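Local coordinates for protein Pre-mRNA-processing-splicing factor 8 (Cryptococcus neoformans var. grubii serotype A, PDB 6MX6) that probably excises itself from the spliceosomal factor Prp8 by protein splicing, as an intein of the Hint family embedded in that host protein, at residues C65-R77 with S95-V107. Residues are numbered along the deposited sequence; the frame is centred on the assembly and turned at random.
Sequences CTHNHILSMYKER and SHERVDVTVDDFV
Over one face of the Tyr74 ring lies Arg98 CD, a CH-pi contact 4.0 Å from the centroid, while CB of His96 meets the same ring obliquely. Both neighbours come from the adjoining strand of an antiparallel pair, 70-76 and 96-102, in the Hint fold, with 96-102 outermost in its sheet. Arg98 illustrates how a charged side chain can stitch such an edge: bent at chi2 (-81°) and again at chi3, it turns its guanidinium back, about 75° from the tyrosine plane. Ser72 CB packs over one guanidinium face. At the edge, NH1 and NH2 both hold Asp100 OD1 in a salt bridge, and Ser72 OG donates to that oxygen from above the carboxylate plane, giving it three donors. NH1 also reaches Met73 O, which accepts from Val99 N too.

Where Leu71, Met73 and Val101 project, the other face is apolar and runs into the helix beginning at Val103; Lys75 and Glu97 lie farther along. Met73 SD touches Val101 CG1 at 3.4 Å and makes an oblique Met-aromatic contact with Phe106, while Leu71 CG packs on Val103 CG2. Thr102 OG1 caps this helix by accepting from Asp105 N. At the turn 66-69, Thr66 and His69 side chains bond Cys5 N, probably the intein's first residue. His67 ND1 donates to Asp104 OD2 in the ring plane (2.7 Å, 169°), meeting it syn-side but tilted out of the carboxylate plane.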
loop_
_atom_site.group_PDB
_atom_site.type_symbol
_atom_site.label_atom_id
_atom_site.label_comp_id
_atom_site.label_asym_id
_atom_site.label_seq_id
_atom_site.Cartn_x
_atom_site.Cartn_y
_atom_site.Cartn_z
ATOM N N CYS A 65 -3.185 6.674 3.183
ATOM C CA CYS A 65 -4.259 5.873 2.602
ATOM C C CYS A 65 -5.528 5.917 3.448
ATOM O O CYS A 65 -5.532 6.369 4.591
ATOM C CB CYS A 65 -3.782 4.443 2.392
ATOM S SG CYS A 65 -3.350 3.619 3.934
ATOM N N THR A 66 -6.624 5.429 2.872
ATOM C CA THR A 66 -7.908 5.500 3.559
ATOM C C THR A 66 -7.994 4.485 4.693
ATOM O O THR A 66 -7.243 3.506 4.757
ATOM C CB THR A 66 -9.077 5.240 2.600
ATOM O OG1 THR A 66 -8.869 3.981 1.951
ATOM C CG2 THR A 66 -9.190 6.347 1.582
ATOM N N HIS A 67 -8.976 4.711 5.573
ATOM C CA HIS A 67 -9.160 3.842 6.729
ATOM C C HIS A 67 -9.507 2.413 6.325
ATOM O O HIS A 67 -9.201 1.473 7.062
ATOM C CB HIS A 67 -10.253 4.405 7.643
ATOM C CG HIS A 67 -11.617 4.395 7.024
ATOM N ND1 HIS A 67 -12.560 3.434 7.323
ATOM C CD2 HIS A 67 -12.193 5.218 6.115
ATOM C CE1 HIS A 67 -13.659 3.668 6.628
ATOM N NE2 HIS A 67 -13.463 4.745 5.887
ATOM N N ASN A 68 -10.143 2.219 5.174
ATOM C CA ASN A 68 -10.502 0.869 4.755
ATOM C C ASN A 68 -9.481 0.257 3.808
ATOM O O ASN A 68 -9.690 -0.861 3.324
ATOM C CB ASN A 68 -11.894 0.851 4.098
ATOM C CG ASN A 68 -12.000 1.792 2.924
ATOM O OD1 ASN A 68 -11.321 2.812 2.865
ATOM N ND2 ASN A 68 -12.871 1.460 1.978
ATOM N N HIS A 69 -8.386 0.958 3.537
ATOM C CA HIS A 69 -7.354 0.403 2.679
ATOM C C HIS A 69 -6.747 -0.839 3.320
ATOM O O HIS A 69 -6.600 -0.920 4.541
ATOM C CB HIS A 69 -6.282 1.446 2.418
ATOM C CG HIS A 69 -5.239 0.998 1.453
ATOM N ND1 HIS A 69 -5.488 0.847 0.108
ATOM C CD2 HIS A 69 -3.945 0.649 1.641
ATOM C CE1 HIS A 69 -4.390 0.430 -0.494
ATOM N NE2 HIS A 69 -3.437 0.309 0.414
ATOM N N ILE A 70 -6.420 -1.826 2.495
ATOM C CA ILE A 70 -5.882 -3.095 2.976
ATOM C C ILE A 70 -4.365 -3.038 2.879
ATOM O O ILE A 70 -3.819 -2.776 1.806
ATOM C CB ILE A 70 -6.431 -4.278 2.164
ATOM C CG1 ILE A 70 -7.952 -4.361 2.305
ATOM C CG2 ILE A 70 -5.767 -5.572 2.606
ATOM C CD1 ILE A 70 -8.596 -5.291 1.297
ATOM N N LEU A 71 -3.685 -3.282 3.994
ATOM C CA LEU A 71 -2.233 -3.417 4.023
ATOM C C LEU A 71 -1.852 -4.882 3.842
ATOM O O LEU A 71 -2.388 -5.759 4.529
ATOM C CB LEU A 71 -1.677 -2.899 5.349
ATOM C CG LEU A 71 -2.135 -1.506 5.773
ATOM C CD1 LEU A 71 -1.675 -1.204 7.196
ATOM C CD2 LEU A 71 -1.611 -0.458 4.800
ATOM N N SER A 72 -0.933 -5.140 2.918
ATOM C CA SER A 72 -0.344 -6.462 2.763
ATOM C C SER A 72 0.932 -6.500 3.589
ATOM O O SER A 72 1.849 -5.715 3.355
ATOM C CB SER A 72 -0.054 -6.764 1.294
ATOM O OG SER A 72 -1.253 -7.010 0.585
ATOM N N MET A 73 0.983 -7.403 4.562
ATOM C CA MET A 73 2.014 -7.406 5.575
ATOM C C MET A 73 2.568 -8.811 5.744
ATOM O O MET A 73 2.032 -9.795 5.217
ATOM C CB MET A 73 1.467 -6.888 6.915
ATOM C CG MET A 73 0.427 -5.796 6.773
ATOM S SD MET A 73 0.194 -4.832 8.281
ATOM C CE MET A 73 1.757 -3.965 8.368
ATOM N N TYR A 74 3.672 -8.875 6.479
ATOM C CA TYR A 74 4.224 -10.110 7.011
ATOM C C TYR A 74 4.103 -10.059 8.526
ATOM O O TYR A 74 4.431 -9.042 9.142
ATOM C CB TYR A 74 5.691 -10.282 6.608
ATOM C CG TYR A 74 5.895 -10.977 5.285
ATOM C CD1 TYR A 74 5.720 -12.349 5.164
ATOM C CD2 TYR A 74 6.268 -10.262 4.157
ATOM C CE1 TYR A 74 5.912 -12.987 3.952
ATOM C CE2 TYR A 74 6.458 -10.888 2.944
ATOM C CZ TYR A 74 6.279 -12.249 2.846
ATOM O OH TYR A 74 6.470 -12.874 1.635
ATOM N N LYS A 75 3.629 -11.145 9.120
ATOM C CA LYS A 75 3.484 -11.253 10.563
ATOM C C LYS A 75 4.452 -12.298 11.101
ATOM O O LYS A 75 4.636 -13.354 10.490
ATOM C CB LYS A 75 2.049 -11.621 10.936
ATOM C CG LYS A 75 1.740 -11.519 12.413
ATOM C CD LYS A 75 0.304 -11.932 12.683
ATOM C CE LYS A 75 -0.022 -11.878 14.163
ATOM N NZ LYS A 75 -0.379 -13.222 14.696
ATOM N N GLU A 76 5.064 -11.999 12.245
ATOM C CA GLU A 76 6.051 -12.893 12.835
ATOM C C GLU A 76 5.400 -14.180 13.333
ATOM O O GLU A 76 4.232 -14.202 13.733
ATOM C CB GLU A 76 6.781 -12.201 13.991
ATOM C CG GLU A 76 7.265 -10.794 13.670
ATOM C CD GLU A 76 8.705 -10.545 14.086
ATOM O OE1 GLU A 76 9.581 -11.379 13.764
ATOM O OE2 GLU A 76 8.961 -9.506 14.733
ATOM N N ARG A 77 6.184 -15.258 13.304
ATOM C CA ARG A 77 5.774 -16.589 13.765
ATOM C C ARG A 77 4.492 -17.068 13.088
ATOM O O ARG A 77 4.533 -17.922 12.201
ATOM C CB ARG A 77 5.604 -16.605 15.288
ATOM C CG ARG A 77 5.216 -17.965 15.859
ATOM C CD ARG A 77 6.433 -18.851 16.112
ATOM N NE ARG A 77 6.160 -19.872 17.123
ATOM C CZ ARG A 77 7.087 -20.651 17.675
ATOM N NH1 ARG A 77 8.359 -20.535 17.316
ATOM N NH2 ARG A 77 6.741 -21.549 18.589
ATOM N N SER A 95 10.128 -17.103 8.729
ATOM C CA SER A 95 9.929 -16.356 9.961
ATOM C C SER A 95 8.582 -15.656 10.027
ATOM O O SER A 95 8.106 -15.373 11.133
ATOM C CB SER A 95 11.047 -15.314 10.127
ATOM O OG SER A 95 12.209 -15.903 10.671
ATOM N N HIS A 96 7.964 -15.383 8.879
ATOM C CA HIS A 96 6.772 -14.552 8.792
ATOM C C HIS A 96 5.771 -15.166 7.823
ATOM O O HIS A 96 6.157 -15.788 6.830
ATOM C CB HIS A 96 7.128 -13.133 8.323
ATOM C CG HIS A 96 7.996 -12.374 9.278
ATOM N ND1 HIS A 96 9.327 -12.674 9.475
ATOM C CD2 HIS A 96 7.728 -11.314 10.079
ATOM C CE1 HIS A 96 9.838 -11.845 10.367
ATOM N NE2 HIS A 96 8.889 -11.008 10.748
ATOM N N GLU A 97 4.486 -14.978 8.113
ATOM C CA GLU A 97 3.397 -15.387 7.238
ATOM C C GLU A 97 2.745 -14.156 6.617
ATOM O O GLU A 97 2.693 -13.085 7.229
ATOM C CB GLU A 97 2.343 -16.200 8.003
ATOM C CG GLU A 97 1.143 -15.378 8.465
ATOM C CD GLU A 97 0.343 -16.032 9.575
ATOM O OE1 GLU A 97 0.690 -15.830 10.760
ATOM O OE2 GLU A 97 -0.647 -16.728 9.264
ATOM N N ARG A 98 2.257 -14.317 5.389
ATOM C CA ARG A 98 1.573 -13.229 4.701
ATOM C C ARG A 98 0.200 -13.005 5.322
ATOM O O ARG A 98 -0.537 -13.965 5.562
ATOM C CB ARG A 98 1.434 -13.553 3.216
ATOM C CG ARG A 98 2.659 -13.211 2.387
ATOM C CD ARG A 98 2.697 -11.731 2.036
ATOM N NE ARG A 98 1.646 -11.369 1.090
ATOM C CZ ARG A 98 0.513 -10.771 1.437
ATOM N NH1 ARG A 98 0.299 -10.460 2.707
ATOM N NH2 ARG A 98 -0.401 -10.482 0.519
ATOM N N VAL A 99 -0.140 -11.742 5.606
ATOM C CA VAL A 99 -1.456 -11.386 6.146
ATOM C C VAL A 99 -1.917 -10.075 5.524
ATOM O O VAL A 99 -1.124 -9.143 5.353
ATOM C CB VAL A 99 -1.455 -11.257 7.689
ATOM C CG1 VAL A 99 -2.878 -11.054 8.211
ATOM C CG2 VAL A 99 -0.845 -12.474 8.358
ATOM N N ASP A 100 -3.206 -9.984 5.214
ATOM C CA ASP A 100 -3.819 -8.732 4.788
ATOM C C ASP A 100 -4.657 -8.190 5.939
ATOM O O ASP A 100 -5.414 -8.940 6.564
ATOM C CB ASP A 100 -4.681 -8.932 3.539
ATOM C CG ASP A 100 -3.871 -9.400 2.342
ATOM O OD1 ASP A 100 -2.633 -9.197 2.327
ATOM O OD2 ASP A 100 -4.471 -9.979 1.413
ATOM N N VAL A 101 -4.522 -6.899 6.226
ATOM C CA VAL A 101 -5.273 -6.295 7.324
ATOM C C VAL A 101 -5.660 -4.872 6.947
ATOM O O VAL A 101 -4.847 -4.124 6.400
ATOM C CB VAL A 101 -4.475 -6.330 8.644
ATOM C CG1 VAL A 101 -3.135 -5.646 8.475
ATOM C CG2 VAL A 101 -5.273 -5.702 9.776
ATOM N N THR A 102 -6.910 -4.499 7.216
ATOM C CA THR A 102 -7.308 -3.136 6.908
ATOM C C THR A 102 -6.624 -2.167 7.864
ATOM O O THR A 102 -6.243 -2.525 8.983
ATOM C CB THR A 102 -8.826 -2.963 6.996
ATOM O OG1 THR A 102 -9.250 -3.080 8.361
ATOM C CG2 THR A 102 -9.544 -3.995 6.121
ATOM N N VAL A 103 -6.462 -0.925 7.399
ATOM C CA VAL A 103 -5.895 0.121 8.243
ATOM C C VAL A 103 -6.715 0.284 9.520
ATOM O O VAL A 103 -6.157 0.461 10.604
ATOM C CB VAL A 103 -5.776 1.442 7.452
ATOM C CG1 VAL A 103 -5.583 2.613 8.387
ATOM C CG2 VAL A 103 -4.628 1.371 6.429
ATOM N N ASP A 104 -8.048 0.202 9.426
ATOM C CA ASP A 104 -8.884 0.361 10.623
ATOM C C ASP A 104 -8.537 -0.680 11.688
ATOM O O ASP A 104 -8.320 -0.353 12.872
ATOM C CB ASP A 104 -10.362 0.244 10.248
ATOM C CG ASP A 104 -11.005 1.581 9.945
ATOM O OD1 ASP A 104 -10.473 2.627 10.392
ATOM O OD2 ASP A 104 -12.049 1.580 9.255
ATOM N N ASP A 105 -8.464 -1.947 11.267
ATOM C CA ASP A 105 -8.205 -3.038 12.196
ATOM C C ASP A 105 -6.793 -2.963 12.749
ATOM O O ASP A 105 -6.569 -3.244 13.932
ATOM C CB ASP A 105 -8.437 -4.382 11.506
ATOM C CG ASP A 105 -9.916 -4.676 11.269
ATOM O OD1 ASP A 105 -10.764 -4.155 12.023
ATOM O OD2 ASP A 105 -10.226 -5.449 10.337
ATOM N N PHE A 106 -5.826 -2.585 11.909
ATOM C CA PHE A 106 -4.447 -2.468 12.366
ATOM C C PHE A 106 -4.300 -1.339 13.375
ATOM O O PHE A 106 -3.653 -1.499 14.414
ATOM C CB PHE A 106 -3.525 -2.242 11.171
ATOM C CG PHE A 106 -2.077 -2.182 11.542
ATOM C CD1 PHE A 106 -1.348 -3.347 11.718
ATOM C CD2 PHE A 106 -1.445 -0.962 11.717
ATOM C CE1 PHE A 106 -0.011 -3.297 12.050
ATOM C CE2 PHE A 106 -0.110 -0.908 12.060
ATOM C CZ PHE A 106 0.605 -2.079 12.227
ATOM N N VAL A 107 -4.906 -0.187 13.076
ATOM C CA VAL A 107 -4.869 0.964 13.972
ATOM C C VAL A 107 -5.403 0.585 15.346
ATOM O O VAL A 107 -4.878 1.028 16.380
ATOM C CB VAL A 107 -5.676 2.125 13.355
ATOM C CG1 VAL A 107 -6.205 3.063 14.432
ATOM C CG2 VAL A 107 -4.836 2.881 12.353
#